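Local coordinates for protein CmeC (Campylobacter jejuni, PDB 4MT4) that forms an outer membrane channel that probably carries drugs out of the cell as part of an efflux system, at residues C1-I9 and L126-R135. Sequence-based numbering, arbitrary orientation.
Sequences CSLSPNLNI and LWGKYRDTYR. With 3PK ((2S)-1-(pentanoyloxy)propan-2-yl hexanoate), chain S.
Leu-126 meets the lipidated N-terminus, with its backbone O 3.6 Å from Cys-1 CA. This is the lipoprotein anchor of an outer membrane factor, where the β-barrel strand 109-124 gives way to the long helix 129-195. Cys-1 SG is covalently bound to the diacylglycerol-like group 3PK, and Leu-126 CD2 packs on an acyl chain of that lipid at CA2. A water accepts from Leu-3 N and lies 2.8 Å from Trp-127 O and 2.6 Å from Asp-132 OD2, bridging the segments. The indole NE1 of Trp-127 is bonded to Pro-298 O. Gly-128 has positive phi (71°), and its CA lies 3.1 Å from Cys-1 O in a CH...O contact. Arg-131 reaches the same carbonyl through NE, in a weak but fairly straight bond (163°). Asp-132 gathers the serines. Ser-2 OG, anti to its own N (chi1 180°), is thereby set at the carboxylate and meets the syn lone pair of Asp-132 OD2 at 3.0 Å. From above the carboxylate plane, Ser-4 OG donates to Asp-132 OD2 at 2.6 Å. The carboxylate probably offsets part of the charge of Arg-131 and Arg-135, whose guanidinium groups lie face against face. Arg-135 NH1 makes a salt bridge to Asp-132 OD1 at 2.9 Å, in its own guanidinium plane.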
loop_
_atom_site.group_PDB
_atom_site.type_symbol
_atom_site.label_atom_id
_atom_site.label_comp_id
_atom_site.label_asym_id
_atom_site.label_seq_id
_atom_site.Cartn_x
_atom_site.Cartn_y
_atom_site.Cartn_z
ATOM N N CYS B 1 -27.984 -26.647 -15.051
ATOM C CA CYS B 1 -28.328 -25.272 -14.711
ATOM C C CYS B 1 -27.175 -24.580 -13.998
ATOM O O CYS B 1 -27.285 -23.421 -13.603
ATOM C CB CYS B 1 -29.581 -25.234 -13.836
ATOM S SG CYS B 1 -30.999 -26.094 -14.541
ATOM N N SER B 2 -26.072 -25.302 -13.834
ATOM C CA SER B 2 -24.877 -24.771 -13.187
ATOM C C SER B 2 -23.673 -25.678 -13.426
ATOM O O SER B 2 -23.774 -26.900 -13.317
ATOM C CB SER B 2 -25.103 -24.600 -11.682
ATOM O OG SER B 2 -23.941 -24.093 -11.050
ATOM N N LEU B 3 -22.536 -25.070 -13.758
ATOM C CA LEU B 3 -21.289 -25.804 -13.937
ATOM C C LEU B 3 -20.289 -25.452 -12.841
ATOM O O LEU B 3 -19.103 -25.777 -12.932
ATOM C CB LEU B 3 -20.688 -25.517 -15.313
ATOM C CG LEU B 3 -21.593 -25.836 -16.502
ATOM C CD1 LEU B 3 -20.864 -25.573 -17.805
ATOM C CD2 LEU B 3 -22.092 -27.274 -16.443
ATOM N N SER B 4 -20.777 -24.780 -11.803
ATOM C CA SER B 4 -19.948 -24.437 -10.655
ATOM C C SER B 4 -19.577 -25.683 -9.864
ATOM O O SER B 4 -20.445 -26.482 -9.508
ATOM C CB SER B 4 -20.664 -23.431 -9.751
ATOM O OG SER B 4 -20.717 -22.155 -10.364
ATOM N N PRO B 5 -18.278 -25.854 -9.588
ATOM C CA PRO B 5 -17.810 -27.023 -8.844
ATOM C C PRO B 5 -18.229 -26.961 -7.381
ATOM O O PRO B 5 -18.530 -25.876 -6.882
ATOM C CB PRO B 5 -16.289 -26.939 -8.985
ATOM C CG PRO B 5 -16.019 -25.474 -9.130
ATOM C CD PRO B 5 -17.179 -24.930 -9.923
ATOM N N ASN B 6 -18.255 -28.109 -6.710
ATOM C CA ASN B 6 -18.539 -28.149 -5.281
ATOM C C ASN B 6 -17.448 -27.438 -4.489
ATOM O O ASN B 6 -16.261 -27.708 -4.674
ATOM C CB ASN B 6 -18.683 -29.594 -4.796
ATOM C CG ASN B 6 -19.923 -30.273 -5.343
ATOM O OD1 ASN B 6 -20.881 -29.611 -5.741
ATOM N ND2 ASN B 6 -19.913 -31.601 -5.362
ATOM N N LEU B 7 -17.851 -26.524 -3.613
ATOM C CA LEU B 7 -16.894 -25.790 -2.797
ATOM C C LEU B 7 -16.535 -26.591 -1.553
ATOM O O LEU B 7 -17.373 -26.808 -0.678
ATOM C CB LEU B 7 -17.453 -24.421 -2.409
ATOM C CG LEU B 7 -16.462 -23.477 -1.730
ATOM C CD1 LEU B 7 -15.271 -23.203 -2.637
ATOM C CD2 LEU B 7 -17.153 -22.186 -1.344
ATOM N N ASN B 8 -15.282 -27.030 -1.484
ATOM C CA ASN B 8 -14.824 -27.871 -0.384
ATOM C C ASN B 8 -13.798 -27.175 0.502
ATOM O O ASN B 8 -12.591 -27.300 0.293
ATOM C CB ASN B 8 -14.237 -29.175 -0.928
ATOM C CG ASN B 8 -15.252 -29.992 -1.698
ATOM O OD1 ASN B 8 -15.033 -30.346 -2.856
ATOM N ND2 ASN B 8 -16.379 -30.289 -1.059
ATOM N N ILE B 9 -14.286 -26.443 1.496
ATOM C CA ILE B 9 -13.411 -25.803 2.465
ATOM C C ILE B 9 -13.055 -26.782 3.576
ATOM O O ILE B 9 -13.931 -27.232 4.313
ATOM C CB ILE B 9 -14.057 -24.550 3.080
ATOM C CG1 ILE B 9 -14.452 -23.561 1.984
ATOM C CG2 ILE B 9 -13.109 -23.897 4.077
ATOM C CD1 ILE B 9 -15.936 -23.287 1.924
ATOM N N LEU B 126 -29.367 -21.846 -19.963
ATOM C CA LEU B 126 -29.383 -23.303 -19.895
ATOM C C LEU B 126 -28.346 -23.870 -18.928
ATOM O O LEU B 126 -28.583 -24.888 -18.282
ATOM C CB LEU B 126 -29.149 -23.899 -21.285
ATOM C CG LEU B 126 -30.196 -23.634 -22.367
ATOM C CD1 LEU B 126 -29.685 -24.089 -23.727
ATOM C CD2 LEU B 126 -31.498 -24.334 -22.021
ATOM N N TRP B 127 -27.196 -23.209 -18.833
ATOM C CA TRP B 127 -26.067 -23.758 -18.088
ATOM C C TRP B 127 -25.676 -22.889 -16.893
ATOM O O TRP B 127 -24.633 -23.102 -16.274
ATOM C CB TRP B 127 -24.869 -23.941 -19.023
ATOM C CG TRP B 127 -25.259 -24.492 -20.361
ATOM C CD1 TRP B 127 -25.267 -23.823 -21.551
ATOM C CD2 TRP B 127 -25.724 -25.817 -20.643
ATOM N NE1 TRP B 127 -25.694 -24.653 -22.557
ATOM C CE2 TRP B 127 -25.982 -25.884 -22.026
ATOM C CE3 TRP B 127 -25.941 -26.956 -19.862
ATOM C CZ2 TRP B 127 -26.446 -27.041 -22.646
ATOM C CZ3 TRP B 127 -26.402 -28.106 -20.478
ATOM C CH2 TRP B 127 -26.649 -28.139 -21.857
ATOM N N GLY B 128 -26.521 -21.916 -16.573
ATOM C CA GLY B 128 -26.308 -21.077 -15.408
ATOM C C GLY B 128 -25.159 -20.100 -15.543
ATOM O O GLY B 128 -24.505 -19.763 -14.555
ATOM N N LYS B 129 -24.908 -19.647 -16.765
ATOM C CA LYS B 129 -23.897 -18.626 -17.007
ATOM C C LYS B 129 -24.265 -17.339 -16.280
ATOM O O LYS B 129 -23.409 -16.675 -15.693
ATOM C CB LYS B 129 -23.745 -18.357 -18.505
ATOM C CG LYS B 129 -22.858 -17.165 -18.830
ATOM C CD LYS B 129 -22.905 -16.823 -20.310
ATOM C CE LYS B 129 -22.107 -15.565 -20.608
ATOM N NZ LYS B 129 -22.196 -15.171 -22.042
ATOM N N TYR B 130 -25.550 -17.003 -16.318
ATOM C CA TYR B 130 -26.043 -15.768 -15.722
ATOM C C TYR B 130 -26.530 -15.997 -14.296
ATOM O O TYR B 130 -26.556 -15.071 -13.486
ATOM C CB TYR B 130 -27.160 -15.177 -16.586
ATOM C CG TYR B 130 -26.721 -14.905 -18.010
ATOM C CD1 TYR B 130 -25.976 -13.776 -18.321
ATOM C CD2 TYR B 130 -27.040 -15.784 -19.038
ATOM C CE1 TYR B 130 -25.566 -13.525 -19.617
ATOM C CE2 TYR B 130 -26.634 -15.542 -20.337
ATOM C CZ TYR B 130 -25.897 -14.411 -20.621
ATOM O OH TYR B 130 -25.487 -14.159 -21.910
ATOM N N ARG B 131 -26.912 -17.232 -13.986
ATOM C CA ARG B 131 -27.326 -17.568 -12.629
ATOM C C ARG B 131 -26.127 -17.518 -11.688
ATOM O O ARG B 131 -26.224 -16.994 -10.580
ATOM C CB ARG B 131 -27.982 -18.951 -12.573
ATOM C CG ARG B 131 -28.557 -19.301 -11.203
ATOM C CD ARG B 131 -29.371 -20.587 -11.234
ATOM N NE ARG B 131 -28.583 -21.760 -10.865
ATOM C CZ ARG B 131 -28.567 -22.294 -9.647
ATOM N NH1 ARG B 131 -27.824 -23.364 -9.398
ATOM N NH2 ARG B 131 -29.298 -21.761 -8.678
ATOM N N ASP B 132 -24.996 -18.054 -12.139
ATOM C CA ASP B 132 -23.781 -18.064 -11.331
ATOM C C ASP B 132 -23.097 -16.698 -11.328
ATOM O O ASP B 132 -22.384 -16.360 -10.385
ATOM C CB ASP B 132 -22.808 -19.138 -11.824
ATOM C CG ASP B 132 -23.273 -20.543 -11.487
ATOM O OD1 ASP B 132 -24.240 -20.676 -10.708
ATOM O OD2 ASP B 132 -22.667 -21.514 -11.988
ATOM N N THR B 133 -23.310 -15.919 -12.385
ATOM C CA THR B 133 -22.837 -14.540 -12.410
ATOM C C THR B 133 -23.546 -13.759 -11.309
ATOM O O THR B 133 -22.940 -12.940 -10.618
ATOM C CB THR B 133 -23.085 -13.866 -13.777
ATOM O OG1 THR B 133 -22.348 -14.553 -14.797
ATOM C CG2 THR B 133 -22.644 -12.409 -13.740
ATOM N N TYR B 134 -24.835 -14.039 -11.148
ATOM C CA TYR B 134 -25.647 -13.430 -10.101
ATOM C C TYR B 134 -25.226 -13.913 -8.715
ATOM O O TYR B 134 -25.103 -13.119 -7.781
ATOM C CB TYR B 134 -27.130 -13.733 -10.337
ATOM C CG TYR B 134 -28.029 -13.362 -9.179
ATOM C CD1 TYR B 134 -28.404 -12.043 -8.963
ATOM C CD2 TYR B 134 -28.504 -14.330 -8.303
ATOM C CE1 TYR B 134 -29.223 -11.697 -7.906
ATOM C CE2 TYR B 134 -29.323 -13.994 -7.242
ATOM C CZ TYR B 134 -29.679 -12.676 -7.049
ATOM O OH TYR B 134 -30.494 -12.334 -5.995
ATOM N N ARG B 135 -25.007 -15.219 -8.591
ATOM C CA ARG B 135 -24.609 -15.817 -7.320
ATOM C C ARG B 135 -23.233 -15.323 -6.878
ATOM O O ARG B 135 -22.968 -15.188 -5.685
ATOM C CB ARG B 135 -24.608 -17.344 -7.422
ATOM C CG ARG B 135 -25.988 -17.969 -7.582
ATOM C CD ARG B 135 -25.882 -19.367 -8.174
ATOM N NE ARG B 135 -26.241 -20.411 -7.221
ATOM C CZ ARG B 135 -25.961 -21.701 -7.386
ATOM N NH1 ARG B 135 -25.305 -22.106 -8.466
ATOM N NH2 ARG B 135 -26.330 -22.585 -6.469
HETATM C CA1 3PK S . -33.935 -22.811 -18.634
HETATM O OA1 3PK S . -34.551 -21.768 -18.638
HETATM C CA2 3PK S . -34.190 -23.713 -19.764
HETATM C CA3 3PK S . -35.515 -23.594 -20.425
HETATM C CA4 3PK S . -35.682 -24.380 -21.674
HETATM C CA5 3PK S . -35.521 -23.690 -22.982
HETATM C CB1 3PK S . -33.078 -26.583 -17.978
HETATM O OB1 3PK S . -33.485 -27.466 -17.266
HETATM C CB2 3PK S . -34.027 -25.498 -18.326
HETATM C CG1 3PK S . -32.448 -23.770 -17.063
HETATM O OG1 3PK S . -33.706 -23.403 -17.435
HETATM C CG2 3PK S . -32.359 -25.145 -16.566
HETATM O OG2 3PK S . -31.984 -26.023 -17.503
HETATM C CG3 3PK S . -31.430 -25.240 -15.381
HETATM O O HOH W 1 -22.645 -22.270 -14.439
#